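Local coordinates for protein TqaA (Penicillium aethiopicum, PDB 5EJD) that probably works as a nonribosomal peptide synthetase, of which this chain is the T3 carrier domain with its covalently bound 4'-phosphopantetheine arm, at residues E9-L12 with A13-A17; H39-D42 with A43-S47; F63-V67 with L68-A72. All coordinates share one frame; numbering follows the deposited sequence.

Interaction 1. Residues E9-L12 with A13-A17; sequences EREL and ANIWA
Glu9 to Ala17 run as unbroken alpha helix, and four successive i to i+4 hydrogen bonds join the two halves, from Ala13 N to Glu9 O, Asn14 N to Arg10 O, Ile15 N to Glu11 O and Trp16 N to Leu12 O. The last of these is short, with Trp16 N 2.9 Å from Leu12 O. The same oxygen also lies 3.2 Å from Trp16 CD1, so the pyrrole part of the indole sits against the turn that its own backbone closes. Leu12 and Trp16 carry the apolar contact. Leu12 CG is anti to the backbone N (chi1 -164°), which carries the branch along the helix toward the indole. There Leu12 CG is 3.8 Å from Trp16 NE1, and Leu12 CD1 is 3.9 Å from the same nitrogen. This helix, 7-20, is the first of the four-helix carrier-protein fold, and the pair faces its interior. Leu12 continues onto Leu68 and Leu71 of helix 68-74, while the Trp16 ring meets Phe33 edge-to-face. Ile15 faces helix 40-52, touching Ala46 and Leu49. Within the helix its CG1 rests 3.4 Å from Glu11 O, and the Glu11 and Ile15 side chains cross at about a right angle. Glu11 bends at chi2 (-54°), and its OE1 comes to 3.9 Å from both Ile15 CG1 and Asn14 ND2. The Glu11 and Asn14 side chains lie alongside each other and point the same way, but their carboxylate and amide planes are turned 61° apart. Nearer the N terminus, Glu9 OE1 accepts from Ser5 N, and Arg10 forms a salt bridge with Asp7.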
loop_
_atom_site.group_PDB
_atom_site.type_symbol
_atom_site.label_atom_id
_atom_site.label_comp_id
_atom_site.label_asym_id
_atom_site.label_seq_id
_atom_site.Cartn_x
_atom_site.Cartn_y
_atom_site.Cartn_z
ATOM N N GLU B 9 15.392 13.565 -23.094
ATOM C CA GLU B 9 15.426 12.159 -23.436
ATOM C C GLU B 9 16.517 11.464 -22.655
ATOM O O GLU B 9 16.310 10.372 -22.149
ATOM C CB GLU B 9 15.575 11.935 -24.939
ATOM C CG GLU B 9 14.385 12.432 -25.759
ATOM C CD GLU B 9 14.430 12.032 -27.249
ATOM O OE1 GLU B 9 15.496 11.625 -27.774
ATOM O OE2 GLU B 9 13.380 12.180 -27.919
ATOM N N ARG B 10 17.668 12.088 -22.503
ATOM C CA ARG B 10 18.740 11.465 -21.746
ATOM C C ARG B 10 18.388 11.298 -20.293
ATOM O O ARG B 10 18.715 10.273 -19.702
ATOM C CB ARG B 10 20.065 12.255 -21.858
ATOM C CG ARG B 10 20.741 12.121 -23.215
ATOM C CD ARG B 10 21.989 12.976 -23.396
ATOM N NE ARG B 10 22.067 13.244 -24.829
ATOM C CZ ARG B 10 21.713 14.378 -25.430
ATOM N NH1 ARG B 10 21.313 15.434 -24.733
ATOM N NH2 ARG B 10 21.788 14.456 -26.746
ATOM N N GLU B 11 17.842 12.342 -19.686
ATOM C CA GLU B 11 17.578 12.292 -18.255
ATOM C C GLU B 11 16.491 11.237 -18.003
ATOM O O GLU B 11 16.570 10.460 -17.062
ATOM C CB GLU B 11 17.256 13.653 -17.565
ATOM C CG GLU B 11 18.277 14.007 -16.472
ATOM C CD GLU B 11 18.551 12.980 -15.338
ATOM O OE1 GLU B 11 17.840 11.976 -15.049
ATOM O OE2 GLU B 11 19.563 13.234 -14.665
ATOM N N LEU B 12 15.507 11.199 -18.882
ATOM C CA LEU B 12 14.433 10.226 -18.779
ATOM C C LEU B 12 14.890 8.772 -18.949
ATOM O O LEU B 12 14.422 7.882 -18.250
ATOM C CB LEU B 12 13.386 10.565 -19.818
ATOM C CG LEU B 12 12.050 9.927 -19.628
ATOM C CD1 LEU B 12 11.470 10.296 -18.264
ATOM C CD2 LEU B 12 11.149 10.400 -20.775
ATOM N N ALA B 13 15.851 8.551 -19.826
ATOM C CA ALA B 13 16.381 7.239 -20.026
ATOM C C ALA B 13 17.103 6.743 -18.792
ATOM O O ALA B 13 17.040 5.567 -18.436
ATOM C CB ALA B 13 17.338 7.243 -21.209
ATOM N N ASN B 14 17.852 7.629 -18.164
ATOM C CA ASN B 14 18.490 7.289 -16.932
ATOM C C ASN B 14 17.481 6.905 -15.860
ATOM O O ASN B 14 17.715 6.019 -15.046
ATOM C CB ASN B 14 19.364 8.429 -16.507
ATOM C CG ASN B 14 20.227 8.089 -15.316
ATOM O OD1 ASN B 14 20.826 7.010 -15.248
ATOM N ND2 ASN B 14 20.285 8.999 -14.356
ATOM N N ILE B 15 16.385 7.618 -15.821
ATOM C CA ILE B 15 15.340 7.315 -14.866
ATOM C C ILE B 15 14.743 5.922 -15.153
ATOM O O ILE B 15 14.538 5.134 -14.233
ATOM C CB ILE B 15 14.247 8.392 -14.922
ATOM C CG1 ILE B 15 14.769 9.656 -14.252
ATOM C CG2 ILE B 15 12.973 7.925 -14.238
ATOM C CD1 ILE B 15 13.895 10.845 -14.513
ATOM N N TRP B 16 14.458 5.636 -16.415
ATOM C CA TRP B 16 13.910 4.331 -16.753
ATOM C C TRP B 16 14.897 3.237 -16.406
ATOM O O TRP B 16 14.524 2.166 -15.950
ATOM C CB TRP B 16 13.611 4.270 -18.233
ATOM C CG TRP B 16 12.401 5.006 -18.646
ATOM C CD1 TRP B 16 11.824 6.053 -18.024
ATOM C CD2 TRP B 16 11.650 4.786 -19.840
ATOM N NE1 TRP B 16 10.742 6.508 -18.758
ATOM C CE2 TRP B 16 10.616 5.731 -19.872
ATOM C CE3 TRP B 16 11.726 3.841 -20.857
ATOM C CZ2 TRP B 16 9.684 5.767 -20.869
ATOM C CZ3 TRP B 16 10.798 3.888 -21.875
ATOM C CH2 TRP B 16 9.798 4.845 -21.878
ATOM N N ALA B 17 16.172 3.498 -16.645
ATOM C CA ALA B 17 17.195 2.516 -16.328
ATOM C C ALA B 17 17.199 2.153 -14.839
ATOM O O ALA B 17 17.260 0.991 -14.493
ATOM C CB ALA B 17 18.569 3.002 -16.754
#

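Interaction 2. Residues H39-D42 with A43-S47; sequences HSID and AMKAS. With PNS (4'-phosphopantetheine), chain R.
Ile41 and Lys45 lie one turn apart near the start of helix 40-52, where Lys45 N donates to Ile41 O. From Ile41 CB the side chain forks. Ile41 CG2 points on along the helix and rests 4.0 Å from Lys45 CE. Ile41 CG1 is anti to the carbonyl carbon (chi1 -74°) and leads to the prosthetic group, 4.1 Å from PNS C32. At the tip, Ile41 CD1 packs 3.6 Å from PNS C38, alongside the pantetheine chain. With an alanine in place of Ile41, the C38 part of the arm would probably lose its apolar support, and Lys45 CE its neighbour. The arm begins at the preceding residue: Ser40 OG is covalently bonded to PNS P24, and Ser40 N donates to PNS O23 at 3.0 Å. The phosphate is thus held at the N-terminal end of the helix, where the helix dipole would probably favour its negative charge. His39 is the N-cap. The backbone N of His39 donates to Asp42 OD2 at 3.0 Å, and the ring nitrogen His39 ND1 accepts a weak hydrogen bond from Ile41 N at 3.3 Å. Asp42 OD2 also lies above one face of the imidazole, toward its rim. Ala43 packs on Val59 and Ile62 of helix 59-64 and on Phe33. Residues of another protein's chain also hydrogen-bond to the arm. The capping box of His39 and Asp42 stands at the helix start beside Ser40, the phosphopantetheine attachment site of a carrier domain.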
loop_
_atom_site.group_PDB
_atom_site.type_symbol
_atom_site.label_atom_id
_atom_site.label_comp_id
_atom_site.label_asym_id
_atom_site.label_seq_id
_atom_site.Cartn_x
_atom_site.Cartn_y
_atom_site.Cartn_z
ATOM N N HIS B 39 5.136 -1.114 -14.816
ATOM C CA HIS B 39 3.736 -1.010 -14.475
ATOM C C HIS B 39 3.461 0.271 -13.648
ATOM O O HIS B 39 4.291 1.158 -13.585
ATOM C CB HIS B 39 3.230 -2.273 -13.773
ATOM C CG HIS B 39 4.011 -2.645 -12.575
ATOM N ND1 HIS B 39 4.424 -1.724 -11.635
ATOM C CD2 HIS B 39 4.481 -3.848 -12.163
ATOM C CE1 HIS B 39 5.146 -2.336 -10.710
ATOM N NE2 HIS B 39 5.177 -3.625 -10.997
ATOM N N SER B 40 2.265 0.364 -13.075
ATOM C CA SER B 40 1.797 1.587 -12.463
ATOM C C SER B 40 2.739 2.039 -11.345
ATOM O O SER B 40 2.948 3.214 -11.184
ATOM C CB SER B 40 0.380 1.422 -11.910
ATOM O OG SER B 40 -0.527 0.883 -12.853
ATOM N N ILE B 41 3.259 1.116 -10.556
ATOM C CA ILE B 41 4.119 1.464 -9.450
ATOM C C ILE B 41 5.490 1.934 -9.899
ATOM O O ILE B 41 6.014 2.900 -9.350
ATOM C CB ILE B 41 4.146 0.350 -8.409
ATOM C CG1 ILE B 41 2.805 0.447 -7.712
ATOM C CG2 ILE B 41 5.288 0.548 -7.430
ATOM C CD1 ILE B 41 2.633 -0.334 -6.468
ATOM N N ASP B 42 6.016 1.319 -10.942
ATOM C CA ASP B 42 7.232 1.815 -11.556
ATOM C C ASP B 42 7.032 3.204 -12.074
ATOM O O ASP B 42 7.946 4.051 -12.037
ATOM C CB ASP B 42 7.669 0.881 -12.700
ATOM C CG ASP B 42 7.881 -0.565 -12.229
ATOM O OD1 ASP B 42 8.618 -0.774 -11.231
ATOM O OD2 ASP B 42 7.308 -1.501 -12.837
ATOM N N ALA B 43 5.853 3.448 -12.620
ATOM C CA ALA B 43 5.539 4.778 -13.196
ATOM C C ALA B 43 5.524 5.819 -12.101
ATOM O O ALA B 43 6.040 6.912 -12.261
ATOM C CB ALA B 43 4.205 4.739 -13.916
ATOM N N MET B 44 4.955 5.455 -10.973
ATOM C CA MET B 44 4.969 6.344 -9.804
ATOM C C MET B 44 6.414 6.683 -9.398
ATOM O O MET B 44 6.732 7.852 -9.224
ATOM C CB MET B 44 4.143 5.748 -8.655
ATOM C CG MET B 44 4.760 5.196 -7.373
ATOM S SD MET B 44 5.186 6.448 -6.316
ATOM C CE MET B 44 6.836 6.226 -6.039
ATOM N N LYS B 45 7.291 5.689 -9.332
ATOM C CA LYS B 45 8.690 5.949 -8.999
ATOM C C LYS B 45 9.423 6.786 -10.048
ATOM O O LYS B 45 10.170 7.690 -9.702
ATOM C CB LYS B 45 9.449 4.665 -8.769
ATOM C CG LYS B 45 8.813 3.825 -7.692
ATOM C CD LYS B 45 9.753 2.784 -7.110
ATOM C CE LYS B 45 9.229 1.380 -7.333
ATOM N NZ LYS B 45 9.429 0.539 -6.127
ATOM N N ALA B 46 9.120 6.543 -11.306
ATOM C CA ALA B 46 9.723 7.292 -12.394
ATOM C C ALA B 46 9.339 8.753 -12.276
ATOM O O ALA B 46 10.166 9.634 -12.389
ATOM C CB ALA B 46 9.292 6.751 -13.747
ATOM N N SER B 47 8.064 8.993 -12.061
ATOM C CA SER B 47 7.576 10.336 -11.866
ATOM C C SER B 47 8.274 11.057 -10.707
ATOM O O SER B 47 8.603 12.232 -10.811
ATOM C CB SER B 47 6.081 10.297 -11.656
ATOM O OG SER B 47 5.661 11.569 -11.250
HETATM O O23 PNS R . -0.023 -1.505 -13.111
HETATM P P24 PNS R . -1.153 -0.571 -12.752
HETATM O O26 PNS R . -2.253 -0.470 -13.735
HETATM O O27 PNS R . -1.541 -0.640 -11.171
HETATM C C28 PNS R . -2.678 -0.113 -10.513
HETATM C C29 PNS R . -2.697 -0.304 -8.926
HETATM C C30 PNS R . -3.041 -1.751 -9.065
HETATM C C31 PNS R . -3.813 0.752 -8.835
HETATM C C32 PNS R . -1.243 0.081 -8.512
HETATM O O33 PNS R . -0.922 1.415 -9.073
HETATM C C34 PNS R . -1.306 0.300 -7.013
HETATM O O35 PNS R . -1.626 1.402 -6.551
HETATM N N36 PNS R . -1.228 -0.450 -5.963
HETATM C C37 PNS R . -0.977 -1.798 -5.720
HETATM C C38 PNS R . -0.011 -1.953 -4.558
HETATM C C39 PNS R . -0.564 -1.947 -3.158
HETATM O O40 PNS R . -0.893 -0.897 -2.676
HETATM N N41 PNS R . -0.553 -3.111 -2.510
HETATM C C42 PNS R . -1.038 -3.300 -1.167
HETATM C C43 PNS R . -0.225 -2.564 -0.153
HETATM S S44 PNS R . -0.005 -3.570 1.331
#

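Interaction 3. Residues F63-V67 with L68-A72; sequences FDHPV and LSELA
His65 and Glu70 both hold CG beside the backbone N and anti to the carbonyl carbon (chi1 -63° and -71°), and the Glu70 chain is extended beyond that point. These torsions send the glutamate back over the turn to the histidine. The two side chains cross at about a right angle, with ring and carboxylate planes 89° apart. Glu70 OE1 arrives at the edge of the imidazole, near its plane, 4.2 Å from His65 CD2. Glu70 OE1 is also 3.9 Å from Val67 CB, so the carboxylate lies over the turn between these two residues. Closer to the backbone, His65 CB meets Glu70 CB at 4.2 Å. Asp64 CB sits over one face of the His65 ring, toward the rim. His65 is the first residue to leave the helical conformation of helix 59-64, and Val67 is the N-cap of helix 68-74. The segment is thus the short connection between the last two helices of the four-helix carrier fold. Val67 O starts the new helix by accepting from Leu71 N at 2.9 Å. Val67 has no polar side chain to cap the helix. Val67 CG1 lies 3.8 Å from Ser69 OG. Ser69 OG has a weak hydrogen bond to Ala29 O. Leu71 CB touches His65 O at 3.5 Å, at the start of the turn. Backbone hydrogen bonds tie the turn to the loop before helix 40-52, from Pro66 to Phe33, Leu68 to Asp31 and Ser69 to Ala29. Leu68 also reaches Trp16 of helix 7-20, and Leu71 packs on Asp61 and Ile62 of helix 59-64.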
loop_
_atom_site.group_PDB
_atom_site.type_symbol
_atom_site.label_atom_id
_atom_site.label_comp_id
_atom_site.label_asym_id
_atom_site.label_seq_id
_atom_site.Cartn_x
_atom_site.Cartn_y
_atom_site.Cartn_z
ATOM N N PHE B 63 1.046 6.826 -18.894
ATOM C CA PHE B 63 0.015 6.028 -19.611
ATOM C C PHE B 63 -0.378 6.642 -20.980
ATOM O O PHE B 63 -0.677 5.904 -21.910
ATOM C CB PHE B 63 -1.248 5.822 -18.771
ATOM C CG PHE B 63 -1.134 4.734 -17.744
ATOM C CD1 PHE B 63 -1.586 3.461 -18.017
ATOM C CD2 PHE B 63 -0.590 5.002 -16.483
ATOM C CE1 PHE B 63 -1.491 2.455 -17.070
ATOM C CE2 PHE B 63 -0.493 4.012 -15.543
ATOM C CZ PHE B 63 -0.947 2.727 -15.832
ATOM N N ASP B 64 -0.458 7.978 -21.057
ATOM C CA ASP B 64 -0.870 8.683 -22.299
ATOM C C ASP B 64 0.253 8.712 -23.317
ATOM O O ASP B 64 0.008 8.542 -24.486
ATOM C CB ASP B 64 -1.295 10.107 -22.003
ATOM C CG ASP B 64 -2.589 10.191 -21.172
ATOM O OD1 ASP B 64 -3.369 9.207 -21.136
ATOM O OD2 ASP B 64 -2.821 11.262 -20.556
ATOM N N HIS B 65 1.490 8.818 -22.838
ATOM C CA HIS B 65 2.662 8.906 -23.692
ATOM C C HIS B 65 3.712 7.898 -23.310
ATOM O O HIS B 65 4.763 8.226 -22.781
ATOM C CB HIS B 65 3.218 10.299 -23.624
ATOM C CG HIS B 65 2.270 11.307 -24.140
ATOM N ND1 HIS B 65 1.644 12.232 -23.329
ATOM C CD2 HIS B 65 1.753 11.458 -25.383
ATOM C CE1 HIS B 65 0.803 12.933 -24.063
ATOM N NE2 HIS B 65 0.856 12.481 -25.309
ATOM N N PRO B 66 3.416 6.630 -23.578
ATOM C CA PRO B 66 4.270 5.518 -23.138
ATOM C C PRO B 66 5.639 5.451 -23.819
ATOM O O PRO B 66 6.525 4.757 -23.321
ATOM C CB PRO B 66 3.445 4.284 -23.507
ATOM C CG PRO B 66 2.611 4.726 -24.661
ATOM C CD PRO B 66 2.283 6.168 -24.398
ATOM N N VAL B 67 5.808 6.153 -24.935
ATOM C CA VAL B 67 7.058 6.099 -25.680
ATOM C C VAL B 67 7.980 7.181 -25.163
ATOM O O VAL B 67 7.553 8.330 -24.955
ATOM C CB VAL B 67 6.802 6.252 -27.197
ATOM C CG1 VAL B 67 8.107 6.474 -27.951
ATOM C CG2 VAL B 67 6.109 5.015 -27.733
ATOM N N LEU B 68 9.255 6.846 -24.988
ATOM C CA LEU B 68 10.181 7.752 -24.305
ATOM C C LEU B 68 10.235 9.141 -24.916
ATOM O O LEU B 68 10.091 10.138 -24.207
ATOM C CB LEU B 68 11.570 7.169 -24.253
ATOM C CG LEU B 68 12.524 7.802 -23.238
ATOM C CD1 LEU B 68 13.567 6.793 -22.824
ATOM C CD2 LEU B 68 13.231 9.012 -23.786
ATOM N N SER B 69 10.445 9.217 -26.219
ATOM C CA SER B 69 10.576 10.502 -26.889
ATOM C C SER B 69 9.325 11.344 -26.704
ATOM O O SER B 69 9.438 12.550 -26.517
ATOM C CB SER B 69 10.885 10.318 -28.389
ATOM O OG SER B 69 9.838 9.628 -29.039
ATOM N N GLU B 70 8.147 10.728 -26.787
ATOM C CA GLU B 70 6.883 11.449 -26.572
ATOM C C GLU B 70 6.690 11.930 -25.149
ATOM O O GLU B 70 6.235 13.039 -24.922
ATOM C CB GLU B 70 5.723 10.599 -26.939
ATOM C CG GLU B 70 5.516 10.333 -28.418
ATOM C CD GLU B 70 4.119 9.613 -28.536
ATOM O OE1 GLU B 70 3.792 8.669 -27.743
ATOM O OE2 GLU B 70 3.236 10.022 -29.312
ATOM N N LEU B 71 7.122 11.128 -24.187
ATOM C CA LEU B 71 7.045 11.533 -22.804
ATOM C C LEU B 71 8.001 12.687 -22.508
ATOM O O LEU B 71 7.699 13.565 -21.691
ATOM C CB LEU B 71 7.335 10.342 -21.860
ATOM C CG LEU B 71 7.332 10.609 -20.350
ATOM C CD1 LEU B 71 5.985 11.123 -19.873
ATOM C CD2 LEU B 71 7.696 9.359 -19.606
ATOM N N ALA B 72 9.169 12.663 -23.129
ATOM C CA ALA B 72 10.136 13.753 -22.931
ATOM C C ALA B 72 9.647 15.112 -23.402
ATOM O O ALA B 72 10.038 16.111 -22.827
ATOM C CB ALA B 72 11.450 13.393 -23.589
#

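How the interactions relate
The three contacts follow one another along the chain in series, with none nested or crossed. Interaction 1 lies wholly within helix 7-20. After the long loop, interaction 2 opens helix 40-52 at the modified serine. Interaction 3 then closes the short turn that joins helix 59-64 to helix 68-74. All three meet in space. Ile15 CG2 of interaction 1 packs on Ala46 O of interaction 2. Trp16 CH2 lies against Pro66 O, and Leu12 CD2 against Leu68 O, joining interactions 1 and 3. Ser40 OG is close to Phe63 CZ, which brings the end of helix 59-64 up to the prosthetic-group site.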